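Local coordinates for SusD-like carbohydrate binding protein BF1063 (Bacteroides fragilis NCTC 9343, PDB 3I4G), which probably binds carbohydrate at the outer membrane of the bacterium, as a member of the SusD family of glycan-binding proteins, at residues 290-298 with 418-426; 214-225 with 390-401. All coordinates share one frame; numbering follows the deposited sequence. Where two conformers were deposited one is given.

Contact 1: 290-298 with 418-426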
loop_
_atom_site.group_PDB
_atom_site.type_symbol
_atom_site.label_atom_id
_atom_site.label_comp_id
_atom_site.label_asym_id
_atom_site.label_seq_id
_atom_site.Cartn_x
_atom_site.Cartn_y
_atom_site.Cartn_z
ATOM N N SER A 290 16.268 4.810 6.943
ATOM C CA SER A 290 15.292 5.715 7.530
ATOM C C SER A 290 14.980 5.403 9.003
ATOM O O SER A 290 14.661 6.313 9.777
ATOM C CB SER A 290 14.011 5.711 6.658
ATOM O OG SER A 290 13.175 6.786 7.075
ATOM N N TYR A 291 15.057 4.148 9.397
ATOM C CA TYR A 291 14.704 3.731 10.734
ATOM C C TYR A 291 15.627 4.382 11.772
ATOM O O TYR A 291 16.837 4.453 11.583
ATOM C CB TYR A 291 14.791 2.212 10.868
ATOM C CG TYR A 291 13.826 1.457 10.020
ATOM C CD1 TYR A 291 12.570 1.138 10.466
ATOM C CD2 TYR A 291 14.181 1.036 8.759
ATOM C CE1 TYR A 291 11.657 0.458 9.666
ATOM C CE2 TYR A 291 13.293 0.358 7.966
ATOM C CZ TYR A 291 12.042 0.067 8.410
ATOM O OH TYR A 291 11.136 -0.631 7.618
ATOM N N GLU A 292 15.080 4.889 12.860
ATOM C CA GLU A 292 15.922 5.420 13.915
ATOM C C GLU A 292 16.746 4.353 14.625
ATOM O O GLU A 292 16.494 3.167 14.510
ATOM C CB GLU A 292 15.040 6.121 14.943
ATOM C CG GLU A 292 14.358 7.360 14.400
ATOM C CD GLU A 292 13.113 7.787 15.176
ATOM O OE1 GLU A 292 12.810 7.250 16.257
ATOM O OE2 GLU A 292 12.456 8.752 14.712
ATOM N N PHE A 293 17.758 4.799 15.390
ATOM C CA PHE A 293 18.365 3.943 16.367
ATOM C C PHE A 293 17.314 3.741 17.466
ATOM O O PHE A 293 16.330 4.479 17.582
ATOM C CB PHE A 293 19.636 4.574 16.953
ATOM C CG PHE A 293 20.800 4.595 16.000
ATOM C CD1 PHE A 293 21.419 3.407 15.625
ATOM C CD2 PHE A 293 21.326 5.779 15.534
ATOM C CE1 PHE A 293 22.516 3.436 14.772
ATOM C CE2 PHE A 293 22.406 5.792 14.668
ATOM C CZ PHE A 293 22.991 4.631 14.297
ATOM N N LYS A 294 17.552 2.765 18.329
ATOM C CA LYS A 294 16.626 2.426 19.413
ATOM C C LYS A 294 16.356 3.581 20.369
ATOM O O LYS A 294 15.270 3.636 20.957
ATOM C CB LYS A 294 17.177 1.236 20.201
ATOM C CG LYS A 294 17.025 -0.037 19.475
ATOM C CD LYS A 294 15.743 -0.721 19.763
ATOM C CE LYS A 294 15.758 -1.415 21.120
ATOM N NZ LYS A 294 14.512 -2.250 21.237
ATOM N N ASP A 295 17.311 4.493 20.558
ATOM C CA ASP A 295 17.075 5.668 21.413
ATOM C C ASP A 295 16.328 6.803 20.706
ATOM O O ASP A 295 16.175 7.898 21.247
ATOM C CB ASP A 295 18.407 6.188 22.013
ATOM C CG ASP A 295 19.295 6.857 21.003
ATOM O OD1 ASP A 295 19.021 6.796 19.772
ATOM O OD2 ASP A 295 20.293 7.485 21.443
ATOM N N GLY A 296 15.872 6.549 19.481
ATOM C CA GLY A 296 15.071 7.518 18.747
ATOM C C GLY A 296 15.834 8.549 17.951
ATOM O O GLY A 296 15.225 9.439 17.339
ATOM N N THR A 297 17.152 8.464 17.976
ATOM C CA THR A 297 17.977 9.395 17.229
ATOM C C THR A 297 18.120 8.877 15.775
ATOM O O THR A 297 17.925 7.683 15.509
ATOM C CB THR A 297 19.356 9.615 17.871
ATOM O OG1 THR A 297 20.051 8.379 17.975
ATOM C CG2 THR A 297 19.208 10.208 19.259
ATOM N N PRO A 298 18.391 9.777 14.815
ATOM C CA PRO A 298 18.459 9.373 13.413
ATOM C C PRO A 298 19.630 8.486 13.122
ATOM O O PRO A 298 20.706 8.605 13.729
ATOM C CB PRO A 298 18.628 10.693 12.643
ATOM C CG PRO A 298 18.352 11.766 13.616
ATOM C CD PRO A 298 18.564 11.243 14.984
ATOM N N ARG A 418 4.108 4.558 18.251
ATOM C CA ARG A 418 5.475 4.239 18.686
ATOM C C ARG A 418 5.529 3.378 19.954
ATOM O O ARG A 418 6.467 2.600 20.168
ATOM C CB ARG A 418 6.274 5.513 18.914
ATOM C CG ARG A 418 6.588 6.245 17.619
ATOM C CD ARG A 418 7.221 7.592 17.824
ATOM N NE ARG A 418 8.549 7.534 18.417
ATOM C CZ ARG A 418 9.682 7.321 17.745
ATOM N NH1 ARG A 418 9.681 7.042 16.441
ATOM N NH2 ARG A 418 10.823 7.319 18.416
ATOM N N GLY A 419 4.528 3.548 20.803
ATOM C CA GLY A 419 4.436 2.869 22.088
ATOM C C GLY A 419 3.892 1.468 22.053
ATOM O O GLY A 419 3.822 0.815 23.077
ATOM N N ARG A 420 3.518 0.991 20.868
ATOM C CA ARG A 420 3.099 -0.368 20.672
ATOM C C ARG A 420 4.076 -1.277 21.406
ATOM O O ARG A 420 5.287 -1.103 21.258
ATOM C CB ARG A 420 3.107 -0.648 19.144
ATOM C CG ARG A 420 2.585 -1.974 18.754
ATOM C CD ARG A 420 2.967 -2.336 17.345
ATOM N NE ARG A 420 2.471 -1.412 16.330
ATOM C CZ ARG A 420 1.264 -1.484 15.786
ATOM N NH1 ARG A 420 0.362 -2.349 16.202
ATOM N NH2 ARG A 420 0.926 -0.622 14.834
ATOM N N ALA A 421 3.623 -2.262 22.172
ATOM C CA ALA A 421 4.555 -3.043 23.016
ATOM C C ALA A 421 5.726 -3.688 22.293
ATOM O O ALA A 421 6.842 -3.754 22.823
ATOM C CB ALA A 421 3.777 -4.119 23.776
ATOM N N SER A 422 5.479 -4.183 21.085
ATOM C CA SER A 422 6.517 -4.841 20.298
ATOM C C SER A 422 7.488 -3.859 19.641
ATOM O O SER A 422 8.466 -4.279 19.028
ATOM C CB SER A 422 5.885 -5.717 19.222
ATOM O OG SER A 422 5.047 -4.954 18.351
ATOM N N VAL A 423 7.219 -2.558 19.732
ATOM C CA VAL A 423 8.055 -1.539 19.121
ATOM C C VAL A 423 8.684 -0.688 20.217
ATOM O O VAL A 423 9.919 -0.572 20.287
ATOM C CB VAL A 423 7.207 -0.742 18.094
ATOM C CG1 VAL A 423 7.972 0.459 17.551
ATOM C CG2 VAL A 423 6.731 -1.647 16.949
ATOM N N ASN A 424 7.835 -0.061 21.027
ATOM C CA ASN A 424 8.273 0.632 22.244
ATOM C C ASN A 424 9.384 1.652 22.001
ATOM O O ASN A 424 10.420 1.662 22.679
ATOM C CB ASN A 424 8.693 -0.376 23.299
ATOM C CG ASN A 424 8.864 0.254 24.666
ATOM O OD1 ASN A 424 8.073 1.113 25.047
ATOM N ND2 ASN A 424 9.885 -0.181 25.398
HETATM N N MSE A 425 9.158 2.492 21.002
HETATM C CA MSE A 425 10.107 3.543 20.670
HETATM C C MSE A 425 9.843 4.812 21.496
HETATM O O MSE A 425 8.712 5.055 21.886
HETATM C CB MSE A 425 10.061 3.822 19.172
HETATM C CG MSE A 425 10.696 2.704 18.364
HETATM SE SE MSE A 425 12.661 2.614 18.553
HETATM C CE MSE A 425 13.059 4.160 17.525
ATOM N N PRO A 426 10.884 5.624 21.723
ATOM C CA PRO A 426 10.705 6.779 22.599
ATOM C C PRO A 426 9.670 7.774 22.117
ATOM O O PRO A 426 9.640 8.107 20.938
ATOM C CB PRO A 426 12.086 7.456 22.590
ATOM C CG PRO A 426 13.022 6.514 22.092
ATOM C CD PRO A 426 12.282 5.481 21.294
HETATM O O HOH W 1 13.751 1.823 22.213
HETATM O O HOH W 2 12.513 -0.353 20.918
#

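Contact 2: 214-225 with 390-401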
loop_
_atom_site.group_PDB
_atom_site.type_symbol
_atom_site.label_atom_id
_atom_site.label_comp_id
_atom_site.label_asym_id
_atom_site.label_seq_id
_atom_site.Cartn_x
_atom_site.Cartn_y
_atom_site.Cartn_z
ATOM N N TRP A 214 -7.842 19.698 5.105
ATOM C CA TRP A 214 -7.282 19.111 6.303
ATOM C C TRP A 214 -8.225 19.100 7.489
ATOM O O TRP A 214 -8.233 18.166 8.294
ATOM C CB TRP A 214 -5.977 19.840 6.647
ATOM C CG TRP A 214 -4.978 19.876 5.519
ATOM C CD1 TRP A 214 -4.605 20.974 4.806
ATOM C CD2 TRP A 214 -4.215 18.781 4.998
ATOM N NE1 TRP A 214 -3.652 20.633 3.907
ATOM C CE2 TRP A 214 -3.390 19.303 3.990
ATOM C CE3 TRP A 214 -4.105 17.423 5.319
ATOM C CZ2 TRP A 214 -2.509 18.523 3.274
ATOM C CZ3 TRP A 214 -3.208 16.653 4.610
ATOM C CH2 TRP A 214 -2.406 17.224 3.617
ATOM N N LYS A 215 -9.059 20.125 7.612
ATOM C CA LYS A 215 -10.025 20.185 8.693
ATOM C C LYS A 215 -11.008 19.039 8.599
ATOM O O LYS A 215 -11.293 18.357 9.590
ATOM C CB LYS A 215 -10.774 21.518 8.665
ATOM C CG LYS A 215 -11.658 21.699 9.871
ATOM C CD LYS A 215 -12.320 23.103 9.946
ATOM C CE LYS A 215 -11.291 24.257 10.016
ATOM N NZ LYS A 215 -10.314 24.246 11.198
ATOM N N SER A 216 -11.525 18.788 7.402
ATOM C CA SER A 216 -12.485 17.684 7.227
ATOM C C SER A 216 -11.802 16.332 7.392
ATOM O O SER A 216 -12.402 15.381 7.905
ATOM C CB SER A 216 -13.175 17.758 5.866
ATOM O OG SER A 216 -13.986 18.919 5.766
ATOM N N GLY A 217 -10.534 16.229 6.977
ATOM C CA GLY A 217 -9.812 14.978 7.121
ATOM C C GLY A 217 -9.580 14.683 8.581
ATOM O O GLY A 217 -9.734 13.542 9.006
ATOM N N ALA A 218 -9.179 15.687 9.361
ATOM C CA ALA A 218 -8.992 15.456 10.786
ATOM C C ALA A 218 -10.284 14.941 11.404
ATOM O O ALA A 218 -10.259 14.018 12.215
ATOM C CB ALA A 218 -8.565 16.741 11.485
ATOM N N LYS A 219 -11.417 15.522 11.028
ATOM C CA LYS A 219 -12.695 15.090 11.570
ATOM C C LYS A 219 -13.019 13.638 11.199
ATOM O O LYS A 219 -13.503 12.907 12.042
ATOM C CB LYS A 219 -13.857 16.062 11.192
ATOM C CG LYS A 219 -15.205 15.543 11.752
ATOM C CD LYS A 219 -16.382 16.470 11.612
ATOM C CE LYS A 219 -17.572 15.952 12.470
ATOM N NZ LYS A 219 -17.981 14.544 12.207
ATOM N N ALA A 220 -12.790 13.230 9.952
ATOM C CA ALA A 220 -13.057 11.860 9.543
ATOM C C ALA A 220 -12.234 10.868 10.358
ATOM O O ALA A 220 -12.757 9.893 10.886
ATOM C CB ALA A 220 -12.790 11.687 8.032
ATOM N N PHE A 221 -10.937 11.120 10.481
ATOM C CA PHE A 221 -10.093 10.206 11.258
ATOM C C PHE A 221 -10.467 10.262 12.749
ATOM O O PHE A 221 -10.494 9.224 13.409
ATOM C CB PHE A 221 -8.621 10.510 11.048
ATOM C CG PHE A 221 -8.119 10.257 9.631
ATOM C CD1 PHE A 221 -8.290 9.044 9.016
ATOM C CD2 PHE A 221 -7.452 11.243 8.933
ATOM C CE1 PHE A 221 -7.799 8.821 7.734
ATOM C CE2 PHE A 221 -6.959 11.025 7.656
ATOM C CZ PHE A 221 -7.132 9.821 7.053
ATOM N N HIS A 222 -10.761 11.450 13.266
ATOM C CA HIS A 222 -11.140 11.592 14.674
ATOM C C HIS A 222 -12.475 10.897 14.968
ATOM O O HIS A 222 -12.686 10.431 16.087
ATOM C CB HIS A 222 -11.162 13.067 15.032
ATOM C CG HIS A 222 -11.156 13.345 16.498
ATOM N ND1 HIS A 222 -10.408 12.619 17.408
ATOM C CD2 HIS A 222 -11.715 14.361 17.193
ATOM C CE1 HIS A 222 -10.588 13.132 18.615
ATOM N NE2 HIS A 222 -11.359 14.199 18.509
ATOM N N ASP A 223 -13.369 10.813 13.979
ATOM C CA ASP A 223 -14.629 10.077 14.139
ATOM C C ASP A 223 -14.365 8.598 14.350
ATOM O O ASP A 223 -15.038 7.957 15.138
ATOM C CB ASP A 223 -15.556 10.247 12.925
ATOM C CG ASP A 223 -16.214 11.618 12.828
ATOM O OD1 ASP A 223 -16.206 12.368 13.813
ATOM O OD2 ASP A 223 -16.790 11.913 11.731
ATOM N N ILE A 224 -13.355 8.049 13.667
ATOM C CA ILE A 224 -12.969 6.660 13.880
ATOM C C ILE A 224 -12.470 6.477 15.316
ATOM O O ILE A 224 -12.806 5.529 16.038
ATOM C CB ILE A 224 -11.900 6.231 12.866
ATOM C CG1 ILE A 224 -12.455 6.307 11.440
ATOM C CG2 ILE A 224 -11.371 4.824 13.190
ATOM C CD1 ILE A 224 -11.390 6.150 10.383
HETATM N N MSE A 225 -11.577 7.360 15.725
HETATM C CA MSE A 225 -11.054 7.307 17.097
HETATM C C MSE A 225 -12.168 7.397 18.147
HETATM O O MSE A 225 -12.199 6.604 19.089
HETATM C CB MSE A 225 -10.025 8.420 17.280
HETATM C CG MSE A 225 -8.817 8.348 16.350
HETATM SE SE MSE A 225 -7.798 9.947 16.231
HETATM C CE MSE A 225 -7.097 10.024 18.129
ATOM N N VAL A 390 -4.806 5.705 10.700
ATOM C CA VAL A 390 -5.823 6.639 11.165
ATOM C C VAL A 390 -5.261 7.625 12.184
ATOM O O VAL A 390 -5.519 8.829 12.086
ATOM C CB VAL A 390 -7.032 5.863 11.769
ATOM C CG1 VAL A 390 -8.029 6.788 12.451
ATOM C CG2 VAL A 390 -7.721 5.020 10.677
ATOM N N LEU A 391 -4.505 7.116 13.155
ATOM C CA LEU A 391 -3.921 7.982 14.181
ATOM C C LEU A 391 -2.915 8.946 13.589
ATOM O O LEU A 391 -2.934 10.146 13.891
ATOM C CB LEU A 391 -3.256 7.148 15.278
ATOM C CG LEU A 391 -4.150 6.244 16.097
ATOM C CD1 LEU A 391 -3.337 5.472 17.153
ATOM C CD2 LEU A 391 -5.271 7.043 16.779
ATOM N N LEU A 392 -2.051 8.466 12.692
ATOM C CA LEU A 392 -1.072 9.364 12.065
ATOM C C LEU A 392 -1.744 10.320 11.084
ATOM O O LEU A 392 -1.295 11.443 10.912
ATOM C CB LEU A 392 0.040 8.572 11.393
ATOM C CG LEU A 392 0.887 7.695 12.301
ATOM C CD1 LEU A 392 1.840 6.803 11.509
ATOM C CD2 LEU A 392 1.639 8.543 13.323
ATOM N N GLY A 393 -2.803 9.870 10.443
ATOM C CA GLY A 393 -3.540 10.734 9.542
ATOM C C GLY A 393 -4.217 11.876 10.270
ATOM O O GLY A 393 -4.233 13.021 9.794
ATOM N N TYR A 394 -4.843 11.576 11.408
ATOM C CA TYR A 394 -5.443 12.600 12.254
ATOM C C TYR A 394 -4.410 13.663 12.615
ATOM O O TYR A 394 -4.646 14.842 12.447
ATOM C CB TYR A 394 -6.025 11.946 13.502
ATOM C CG TYR A 394 -6.585 12.911 14.525
ATOM C CD1 TYR A 394 -7.562 13.839 14.196
ATOM C CD2 TYR A 394 -6.161 12.882 15.847
ATOM C CE1 TYR A 394 -8.054 14.704 15.129
ATOM C CE2 TYR A 394 -6.707 13.715 16.801
ATOM C CZ TYR A 394 -7.630 14.637 16.428
ATOM O OH TYR A 394 -8.149 15.470 17.396
ATOM N N LEU A 395 -3.240 13.226 13.096
ATOM C CA LEU A 395 -2.193 14.153 13.498
ATOM C C LEU A 395 -1.706 14.963 12.289
ATOM O O LEU A 395 -1.533 16.179 12.406
ATOM C CB LEU A 395 -1.050 13.398 14.167
ATOM C CG LEU A 395 0.093 14.274 14.699
ATOM C CD1 LEU A 395 -0.402 15.337 15.689
ATOM C CD2 LEU A 395 1.156 13.382 15.339
ATOM N N GLU A 396 -1.462 14.331 11.149
ATOM C CA GLU A 396 -1.039 15.061 9.955
ATOM C C GLU A 396 -2.054 16.139 9.618
ATOM O O GLU A 396 -1.689 17.275 9.322
ATOM C CB GLU A 396 -0.836 14.117 8.767
ATOM C CG GLU A 396 -0.489 14.823 7.466
ATOM C CD GLU A 396 -0.276 13.932 6.273
ATOM O OE1 GLU A 396 -0.258 12.693 6.381
ATOM O OE2 GLU A 396 -0.101 14.542 5.197
ATOM N N CYS A 397 -3.330 15.800 9.659
ATOM C CA CYS A 397 -4.394 16.751 9.324
ATOM C C CYS A 397 -4.427 17.915 10.311
ATOM O O CYS A 397 -4.627 19.073 9.907
ATOM C CB CYS A 397 -5.767 16.069 9.229
ATOM S SG CYS A 397 -5.967 15.008 7.795
ATOM N N LEU A 398 -4.278 17.640 11.600
ATOM C CA LEU A 398 -4.271 18.737 12.589
ATOM C C LEU A 398 -3.118 19.684 12.328
ATOM O O LEU A 398 -3.284 20.911 12.391
ATOM C CB LEU A 398 -4.147 18.211 14.012
ATOM C CG LEU A 398 -5.313 17.416 14.574
ATOM C CD1 LEU A 398 -4.883 16.890 15.978
ATOM C CD2 LEU A 398 -6.595 18.238 14.670
ATOM N N VAL A 399 -1.929 19.133 12.080
ATOM C CA VAL A 399 -0.748 19.941 11.775
ATOM C C VAL A 399 -0.977 20.810 10.537
ATOM O O VAL A 399 -0.761 22.031 10.551
ATOM C CB VAL A 399 0.461 19.074 11.538
ATOM C CG1 VAL A 399 1.645 19.895 10.927
ATOM C CG2 VAL A 399 0.863 18.382 12.845
ATOM N N GLU A 400 -1.530 20.229 9.493
ATOM C CA GLU A 400 -1.729 20.976 8.237
ATOM C C GLU A 400 -2.859 21.961 8.332
ATOM O O GLU A 400 -2.871 22.977 7.609
ATOM C CB GLU A 400 -1.974 20.003 7.079
ATOM C CG GLU A 400 -0.828 19.109 6.736
ATOM C CD GLU A 400 0.368 19.809 6.146
ATOM O OE1 GLU A 400 0.326 21.021 5.864
ATOM O OE2 GLU A 400 1.408 19.141 5.995
ATOM N N ASP A 401 -3.805 21.723 9.254
ATOM C CA ASP A 401 -4.924 22.648 9.494
ATOM C C ASP A 401 -4.568 23.715 10.530
ATOM O O ASP A 401 -5.454 24.448 10.964
ATOM C CB ASP A 401 -6.155 21.890 9.944
ATOM C CG ASP A 401 -7.431 22.718 9.866
ATOM O OD1 ASP A 401 -7.596 23.471 8.869
ATOM O OD2 ASP A 401 -8.295 22.562 10.755
#

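Contact 1: 290-298 with 418-426
The guanidinium of Arg418 meets Glu292 at its edge. Glu292 OE1 lies near the guanidinium plane and takes both terminal nitrogens. Arg418 NH2, 2.9 Å from Glu292 OE1, meets the syn lone pair of that oxygen. Arg418 NH1, 3.1 Å from the same OE1, comes from above the carboxylate plane. The carboxylate and guanidinium planes are 54° apart, and this end-on salt bridge holds one oxygen rather than two. Another edge, formed by NE and NH2, grips the carbonyl of Pro426, with Arg418 NE 2.8 Å from Pro426 O. A bend at chi3 (66°) in the arginine chain turns its head between these two acceptors. One face of the guanidinium carries CB of Met425, a selenomethionine.

The end of Met425 reaches the turn of 290-298. Its chain bends at chi2 and chi3, which brings CE 3.3 Å from Phe293 O. The selenium rests near Lys294 O. Phe293 to Gly296 form a type I turn, and the ring of Pro426 packs on its backbone, with Pro426 CG 3.5 Å from Asp295 O. Gly296 suits this place: its backbone angles call for glycine, and Pro426 is close by. A water bridges Lys294 NZ and Val423 O.

Arg418 has a second acidic partner, Glu443 of helix 433-447. Its charge is therefore shared by two carboxylates, which probably favours their ionised forms. The contact joins two loops of the SusD family region through a fixed arginine, with the selenomethionine end and the proline ring set against turn carbonyls.

Contact 2: 214-225 with 390-401
Trp214 and Glu400 lie side by side and point the same way. Glu400 CB sits over the five-membered ring in a CH-pi contact, 3.3 Å from the ring centroid and almost straight above it. The edge of the indole faces Cys397, whose SG is 3.9 Å from Trp214 CE3. The same sulfur also lies at the edge of the Phe221 ring. Cys397 is a knob in a hole made by Trp214, Gly217, Ala218 and Phe221. Gly217 and Gly393 let the helices come close here: Cys397 SG lies against Gly217 and the Phe221 ring against Gly393. The axes approach to 8.0 Å and run nearly antiparallel, at 153°. Such antiparallel packing is consistent with the TPR-like SusD fold.

Further along, His222, in one of its two conformers, forms an offset stack with Tyr394. Their planes are 7° apart and the centroids 4.5 Å. Tyr394 OH lies over the centre of the imidazole. Both side chains have CG trans to the backbone nitrogen (chi1 175° in Tyr394), which lays the rings alongside. Met225, a selenomethionine, crosses the tyrosine at about a right angle, and its SE is 3.4 Å from Tyr394 CD2. Its CE meets Leu391, while Val390 packs against Phe221 and Ile224.

Next to Trp214, Lys215 NZ donates to Asp401 OD2 over 2.7 Å. The acid ends of Glu396 and Glu400 turn to Arg460 and Arg437, and Glu396 OE2 also bonds Trp461. The interface is mostly apolar and aromatic. Its salt bridge uses the exposed Lys215, and the arginines probably keep Glu400 and the buried Glu396 ionised.

After a series of N-terminal helices, the chain reaches helix 214-227, the first partner of contact 2. It then runs through short strands and helices to 290-298, the first partner of contact 1. After helix 317-322 and further strands, helix 387-400 closes contact 2 after 164 intervening residues. The chain passes on through helices 407-412 and 414-418 to 418-426, which closes contact 1 after 119. The two closures therefore cross rather than nest. Contact 2 pairs two helices in the helical part of the fold, and contact 1 joins two loops. Their centres are 23 Å apart and they do not touch. Helix 433-447 packs beside both.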